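Local coordinates for protein peroxisomal acyl-coenzyme A oxidase 1 (Arabidopsis thaliana, PDB 1W07) that oxidises medium- and long-chain acyl-CoAs to 2-trans-enoyl-CoAs with FAD as cofactor, passing the electrons to oxygen to give hydrogen peroxide in peroxisomal beta-oxidation, at residues V34-V42 with E84-I93; V272-T280 with L362-L370. The protein carries 1 engineered substitution. All blocks are in the same frame, centred on the assembly; numbering follows the deposited sequence.

Contact 1: V34-V42 with E84-I93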
# COMPACT_ATOMS: atom_id res chain seq x y z
N VAL B 34 33.24 0.95 -6.11
CA VAL B 34 32.71 1.02 -7.46
C VAL B 34 31.32 1.66 -7.46
O VAL B 34 30.99 2.46 -8.34
CB VAL B 34 32.63 -0.39 -8.10
CG1 VAL B 34 32.08 -0.29 -9.50
CG2 VAL B 34 34.02 -1.02 -8.14
N SER B 35 30.51 1.31 -6.47
CA SER B 35 29.17 1.86 -6.40
C SER B 35 29.19 3.34 -6.05
O SER B 35 28.43 4.14 -6.62
CB SER B 35 28.36 1.09 -5.35
OG SER B 35 27.03 1.54 -5.33
N ASP B 36 30.07 3.72 -5.13
CA ASP B 36 30.16 5.11 -4.72
C ASP B 36 30.58 5.98 -5.89
O ASP B 36 30.02 7.06 -6.10
CB ASP B 36 31.15 5.23 -3.55
CG ASP B 36 31.32 6.66 -3.08
OD1 ASP B 36 32.41 7.22 -3.32
OD2 ASP B 36 30.38 7.22 -2.48
N ARG B 37 31.53 5.50 -6.68
CA ARG B 37 32.04 6.23 -7.83
C ARG B 37 30.97 6.41 -8.91
O ARG B 37 30.72 7.51 -9.38
CB ARG B 37 33.23 5.49 -8.43
CG ARG B 37 33.98 6.26 -9.51
CD ARG B 37 34.72 5.29 -10.42
NE ARG B 37 35.43 4.27 -9.66
CZ ARG B 37 35.43 2.98 -9.97
NH1 ARG B 37 34.74 2.55 -11.03
NH2 ARG B 37 36.10 2.11 -9.24
N ILE B 38 30.35 5.31 -9.32
CA ILE B 38 29.33 5.35 -10.35
C ILE B 38 28.12 6.17 -9.88
O ILE B 38 27.51 6.89 -10.68
CB ILE B 38 28.87 3.94 -10.75
CG1 ILE B 38 30.07 3.13 -11.22
CG2 ILE B 38 27.83 4.02 -11.85
CD1 ILE B 38 30.77 3.71 -12.45
N ALA B 39 27.79 6.06 -8.60
CA ALA B 39 26.66 6.79 -8.05
C ALA B 39 26.86 8.28 -8.25
O ALA B 39 25.95 8.98 -8.70
CB ALA B 39 26.49 6.47 -6.56
N ARG B 40 28.05 8.78 -7.92
CA ARG B 40 28.35 10.20 -8.08
C ARG B 40 28.37 10.60 -9.55
O ARG B 40 27.95 11.70 -9.90
CB ARG B 40 29.69 10.53 -7.41
CG ARG B 40 29.64 10.51 -5.89
CD ARG B 40 30.90 9.92 -5.28
NE ARG B 40 32.09 10.73 -5.55
CZ ARG B 40 32.40 11.84 -4.88
NH1 ARG B 40 31.60 12.27 -3.90
NH2 ARG B 40 33.49 12.52 -5.18
N LEU B 41 28.84 9.69 -10.39
CA LEU B 41 28.90 9.93 -11.83
C LEU B 41 27.50 10.16 -12.41
O LEU B 41 27.30 11.02 -13.28
CB LEU B 41 29.55 8.74 -12.52
CG LEU B 41 29.70 8.87 -14.03
CD1 LEU B 41 30.71 9.97 -14.35
CD2 LEU B 41 30.16 7.54 -14.62
N VAL B 42 26.52 9.39 -11.94
CA VAL B 42 25.16 9.53 -12.43
C VAL B 42 24.51 10.80 -11.89
O VAL B 42 23.87 11.54 -12.64
CB VAL B 42 24.28 8.30 -12.05
CG1 VAL B 42 22.82 8.55 -12.42
CG2 VAL B 42 24.79 7.07 -12.77
N GLU B 84 30.54 -4.71 -14.61
CA GLU B 84 30.10 -4.37 -13.26
C GLU B 84 29.70 -2.90 -13.18
O GLU B 84 28.60 -2.57 -12.73
CB GLU B 84 31.21 -4.67 -12.26
CG GLU B 84 30.86 -4.35 -10.82
CD GLU B 84 31.97 -4.69 -9.85
OE1 GLU B 84 33.06 -4.09 -9.93
OE2 GLU B 84 31.75 -5.59 -9.00
N GLU B 85 30.58 -2.03 -13.65
CA GLU B 85 30.32 -0.60 -13.62
C GLU B 85 29.07 -0.25 -14.42
O GLU B 85 28.27 0.58 -14.00
CB GLU B 85 31.53 0.18 -14.16
CG GLU B 85 32.81 -0.08 -13.39
CD GLU B 85 34.03 0.47 -14.10
OE1 GLU B 85 34.60 1.47 -13.63
OE2 GLU B 85 34.41 -0.10 -15.15
N ALA B 86 28.91 -0.87 -15.59
CA ALA B 86 27.75 -0.62 -16.43
C ALA B 86 26.47 -0.96 -15.67
O ALA B 86 25.47 -0.23 -15.74
CB ALA B 86 27.84 -1.43 -17.72
N GLY B 87 26.49 -2.07 -14.94
CA GLY B 87 25.34 -2.48 -14.15
C GLY B 87 25.04 -1.45 -13.08
O GLY B 87 23.88 -1.07 -12.88
N ARG B 88 26.07 -0.97 -12.39
CA ARG B 88 25.87 0.04 -11.36
C ARG B 88 25.36 1.35 -11.96
O ARG B 88 24.64 2.09 -11.31
CB ARG B 88 27.17 0.30 -10.59
CG ARG B 88 27.59 -0.83 -9.66
CD ARG B 88 26.47 -1.23 -8.70
NE ARG B 88 25.54 -2.17 -9.32
CZ ARG B 88 24.39 -2.57 -8.77
NH1 ARG B 88 24.02 -2.10 -7.58
NH2 ARG B 88 23.61 -3.43 -9.40
N LEU B 89 25.76 1.62 -13.20
CA LEU B 89 25.33 2.83 -13.89
C LEU B 89 23.82 2.78 -14.09
O LEU B 89 23.09 3.71 -13.72
CB LEU B 89 26.02 2.93 -15.25
CG LEU B 89 25.75 4.21 -16.04
CD1 LEU B 89 26.57 5.35 -15.48
CD2 LEU B 89 26.12 3.96 -17.48
N ARG B 90 23.34 1.69 -14.68
CA ARG B 90 21.91 1.54 -14.92
C ARG B 90 21.15 1.55 -13.60
O ARG B 90 20.05 2.09 -13.51
CB ARG B 90 21.62 0.24 -15.67
CG ARG B 90 22.10 0.21 -17.12
CD ARG B 90 21.53 -0.99 -17.84
NE ARG B 90 22.08 -2.25 -17.35
CZ ARG B 90 23.25 -2.75 -17.74
NH1 ARG B 90 23.99 -2.11 -18.63
NH2 ARG B 90 23.68 -3.89 -17.22
N HIS B 91 21.75 0.95 -12.57
CA HIS B 91 21.15 0.89 -11.25
C HIS B 91 20.87 2.29 -10.71
O HIS B 91 19.77 2.58 -10.24
CB HIS B 91 22.07 0.14 -10.30
CG HIS B 91 21.65 0.21 -8.86
ND1 HIS B 91 20.54 -0.44 -8.37
CD2 HIS B 91 22.19 0.88 -7.81
CE1 HIS B 91 20.42 -0.19 -7.08
NE2 HIS B 91 21.40 0.62 -6.71
N PHE B 92 21.87 3.18 -10.78
CA PHE B 92 21.65 4.52 -10.26
C PHE B 92 20.83 5.45 -11.17
O PHE B 92 20.23 6.40 -10.69
CB PHE B 92 22.98 5.15 -9.85
CG PHE B 92 23.60 4.48 -8.65
CD1 PHE B 92 24.73 3.67 -8.79
CD2 PHE B 92 23.04 4.64 -7.39
CE1 PHE B 92 25.28 3.03 -7.68
CE2 PHE B 92 23.59 3.99 -6.28
CZ PHE B 92 24.71 3.19 -6.42
N ILE B 93 20.78 5.16 -12.46
CA ILE B 93 19.96 5.96 -13.38
C ILE B 93 18.52 5.81 -12.86
O ILE B 93 17.68 6.70 -13.03
CB ILE B 93 20.09 5.44 -14.84
CG1 ILE B 93 21.48 5.81 -15.38
CG2 ILE B 93 18.99 6.01 -15.72
CD1 ILE B 93 21.75 5.28 -16.79
O HOH W 1 25.03 -0.66 -5.53

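Contact 2: V272-T280 with L362-L370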
# COMPACT_ATOMS: atom_id res chain seq x y z
N VAL B 272 21.83 -32.87 -22.63
CA VAL B 272 21.97 -31.93 -21.52
C VAL B 272 20.81 -32.06 -20.54
O VAL B 272 19.64 -31.99 -20.93
CB VAL B 272 22.03 -30.47 -22.02
CG1 VAL B 272 22.36 -29.55 -20.86
CG2 VAL B 272 23.05 -30.33 -23.14
N PRO B 273 21.11 -32.24 -19.25
CA PRO B 273 20.07 -32.38 -18.23
C PRO B 273 19.13 -31.18 -18.23
O PRO B 273 19.57 -30.03 -18.28
CB PRO B 273 20.87 -32.49 -16.93
CG PRO B 273 22.14 -33.17 -17.38
CD PRO B 273 22.45 -32.42 -18.65
N LYS B 274 17.83 -31.45 -18.18
CA LYS B 274 16.82 -30.41 -18.17
C LYS B 274 17.01 -29.47 -16.97
O LYS B 274 16.77 -28.26 -17.07
CB LYS B 274 15.43 -31.03 -18.12
N GLN B 275 17.44 -30.03 -15.84
CA GLN B 275 17.66 -29.24 -14.64
C GLN B 275 18.69 -28.13 -14.80
O GLN B 275 18.82 -27.27 -13.94
CB GLN B 275 18.07 -30.16 -13.47
CG GLN B 275 17.05 -31.23 -13.14
CD GLN B 275 17.40 -32.58 -13.73
OE1 GLN B 275 17.81 -32.69 -14.89
NE2 GLN B 275 17.22 -33.64 -12.94
N LEU B 276 19.44 -28.16 -15.90
CA LEU B 276 20.45 -27.13 -16.15
C LEU B 276 19.85 -25.86 -16.74
O LEU B 276 20.47 -25.20 -17.58
CB LEU B 276 21.56 -27.66 -17.07
CG LEU B 276 22.54 -28.62 -16.38
CD1 LEU B 276 23.50 -29.21 -17.41
CD2 LEU B 276 23.30 -27.86 -15.31
N VAL B 277 18.64 -25.53 -16.30
CA VAL B 277 17.94 -24.33 -16.75
C VAL B 277 17.44 -23.60 -15.51
O VAL B 277 17.34 -22.37 -15.49
CB VAL B 277 16.75 -24.66 -17.68
CG1 VAL B 277 15.70 -23.55 -17.62
CG2 VAL B 277 17.24 -24.81 -19.11
N TYR B 278 17.15 -24.37 -14.46
CA TYR B 278 16.68 -23.79 -13.21
C TYR B 278 17.78 -22.90 -12.63
O TYR B 278 17.53 -22.11 -11.72
CB TYR B 278 16.34 -24.90 -12.21
CG TYR B 278 15.30 -25.89 -12.68
CD1 TYR B 278 14.14 -25.46 -13.33
CD2 TYR B 278 15.44 -27.26 -12.43
CE1 TYR B 278 13.15 -26.37 -13.73
CE2 TYR B 278 14.46 -28.17 -12.82
CZ TYR B 278 13.32 -27.72 -13.46
OH TYR B 278 12.34 -28.62 -13.85
N GLY B 279 18.99 -23.03 -13.16
CA GLY B 279 20.10 -22.24 -12.67
C GLY B 279 19.89 -20.75 -12.86
O GLY B 279 20.39 -19.93 -12.08
N THR B 280 19.15 -20.38 -13.91
CA THR B 280 18.88 -18.98 -14.18
C THR B 280 17.77 -18.44 -13.28
O THR B 280 17.89 -17.32 -12.77
CB THR B 280 18.47 -18.77 -15.66
OG1 THR B 280 17.35 -19.61 -15.97
CG2 THR B 280 19.63 -19.11 -16.58
N LEU B 362 25.31 -28.43 -10.11
CA LEU B 362 24.43 -28.66 -11.25
C LEU B 362 25.25 -28.95 -12.51
O LEU B 362 24.79 -29.65 -13.42
CB LEU B 362 23.54 -27.45 -11.49
CG LEU B 362 22.04 -27.64 -11.19
CD1 LEU B 362 21.86 -28.09 -9.75
CD2 LEU B 362 21.29 -26.35 -11.45
N ALA B 363 26.46 -28.40 -12.57
CA ALA B 363 27.34 -28.60 -13.71
C ALA B 363 27.94 -30.01 -13.65
O ALA B 363 28.51 -30.50 -14.63
CB ALA B 363 28.44 -27.55 -13.70
N ALA B 364 27.79 -30.66 -12.50
CA ALA B 364 28.29 -32.01 -12.28
C ALA B 364 27.12 -32.98 -12.16
O ALA B 364 27.26 -34.07 -11.59
CB ALA B 364 29.12 -32.04 -11.01
N SER B 365 25.98 -32.59 -12.71
CA SER B 365 24.77 -33.41 -12.67
C SER B 365 24.39 -33.83 -11.26
O SER B 365 23.79 -34.89 -11.06
CB SER B 365 24.94 -34.65 -13.56
OG SER B 365 24.95 -34.28 -14.92
N ASP B 366 24.75 -33.00 -10.29
CA ASP B 366 24.44 -33.25 -8.89
C ASP B 366 23.21 -32.42 -8.51
O ASP B 366 23.34 -31.27 -8.08
CB ASP B 366 25.63 -32.89 -8.00
CG ASP B 366 25.29 -32.87 -6.53
OD1 ASP B 366 24.34 -33.58 -6.13
OD2 ASP B 366 25.97 -32.14 -5.78
N PHE B 367 22.04 -33.01 -8.69
CA PHE B 367 20.77 -32.35 -8.40
C PHE B 367 20.21 -32.72 -7.03
O PHE B 367 19.01 -32.59 -6.79
CB PHE B 367 19.75 -32.72 -9.48
CG PHE B 367 20.32 -32.78 -10.87
CD1 PHE B 367 20.05 -33.88 -11.69
CD2 PHE B 367 21.15 -31.76 -11.35
CE1 PHE B 367 20.60 -33.96 -12.97
CE2 PHE B 367 21.70 -31.84 -12.64
CZ PHE B 367 21.43 -32.95 -13.44
N ALA B 368 21.08 -33.17 -6.14
CA ALA B 368 20.66 -33.56 -4.79
C ALA B 368 20.02 -32.43 -3.98
O ALA B 368 19.06 -32.65 -3.24
CB ALA B 368 21.86 -34.13 -4.03
N THR B 369 20.56 -31.22 -4.12
CA THR B 369 20.03 -30.08 -3.37
C THR B 369 19.09 -29.19 -4.18
O THR B 369 18.66 -28.15 -3.68
CB THR B 369 21.16 -29.20 -2.84
OG1 THR B 369 21.84 -28.58 -3.95
CG2 THR B 369 22.14 -30.03 -2.02
N LEU B 370 18.77 -29.59 -5.40
CA LEU B 370 17.89 -28.80 -6.26
C LEU B 370 16.52 -28.52 -5.63
O LEU B 370 16.05 -27.38 -5.65
CB LEU B 370 17.71 -29.51 -7.60
CG LEU B 370 17.02 -28.69 -8.70
CD1 LEU B 370 17.79 -27.38 -8.91
CD2 LEU B 370 16.95 -29.52 -9.99

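Contact 1: V34-V42 with E84-I93
R37 NH1 and E85 OE1 form a salt bridge of 2.8 Å at the solvent-facing side of two packed helices. The carboxylate meets the guanidinium at its edge, and the two planes stand 85° apart, with NH1 reaching one oxygen. The other oxygen, E85 OE2, accepts a hydrogen bond from N82 N, so both carboxylate oxygens have a partner. The segments 34-42 and 84-93 cross at -49°, their axes 8.9 Å apart at closest approach. I38 is a knob among E85, R88, L89 and F92. Its CG2 branch presses on the backbone, with L89 CA 3.4 Å away. F92 is the return knob, set among S35, I38, A39 and V42. This reciprocal knobs-into-holes packing belongs to the N-terminal helical domain of the acyl-CoA oxidase fold. The F92 ring is sandwiched: A39 CB lies 3.6 Å from its centroid as a CH-pi contact, and H91 CD2 covers the opposite face. S35 points OG away from its own backbone N (chi1 -176°), which brings OG to the ring edge, 3.0 Å from F92 CZ. The same OG shares a water with R88, whose NH1 donates to that water at 2.7 Å. Y613 adds an edge-to-face ring contact with F92. Further along, V42 CG2 rests on L89 CD1 at 3.7 Å.

Contact 2: V272-T280 with L362-L370
A type I beta turn from P273 to L276, closed by L276 N to P273 O at 3.0 Å, faces the end of helix 328-363, where S365 with positive phi is the C-prime residue of a Schellman motif. F367 follows that motif, and its ring is the platform for Q275. The Q275 side chain bends at chi2 (99°), and its amide is tilted over one face of the ring, offset toward the rim. The two planes are 34° apart. The nitrogen is the amide atom nearest the ring plane, with Q275 NE2 3.1 Å from F367 CD1. Q275 CB stands over the ring on this face as a CH-pi contact. S365 O lies over the centre of the opposite face. P273 CB approaches the same ring obliquely, 3.6 Å from F367 CZ. An alanine in place of F367 would remove this platform and is likely to leave the Q275 amide free to swing, with a gap beside P273. L370 CD2 touches Q275 CG at 3.6 Å. The same methyl meets the edge of the Y278 ring, with L370 CD2 3.7 Å from Y278 CD2. On the other flank L276 CD2 presses tightly on the helix end, 3.0 Å from L362 O. The L362 side chain answers by placing its CD2 against Q275 O. The contact therefore joins the lead-in to helix 278-309 to the turn between helices 328-363 and 370-398. Aliphatic carbon and a tilted amide over an aromatic face make it up. With neither a direct hydrogen bond nor a salt bridge between the two segments, their fit depends on how closely the F367 ring and the leucine methyls meet their partners.

Contact 1 and contact 2 are separate: their centres are 33 Å apart and their nearest atoms about 15 Å. They follow one another along the chain. Contact 1 is in the N-terminal helical domain, and contact 2 joins the lead-in to helix 278-309 to the turn after helix 328-363. Contact 1 lies away from the annotated sites. Contact 2 is nearer to the active site without being part of it. The side chain of Y278 is about 10 Å from that of E424, the inferred proton acceptor, and about 11 Å from that of the FAD-binding Y135. A bound platinum ion lies about 5 Å from the side chain of Y278. Helix 370-398, which begins at contact 2, ends with K397 and L398 of an FAD pocket.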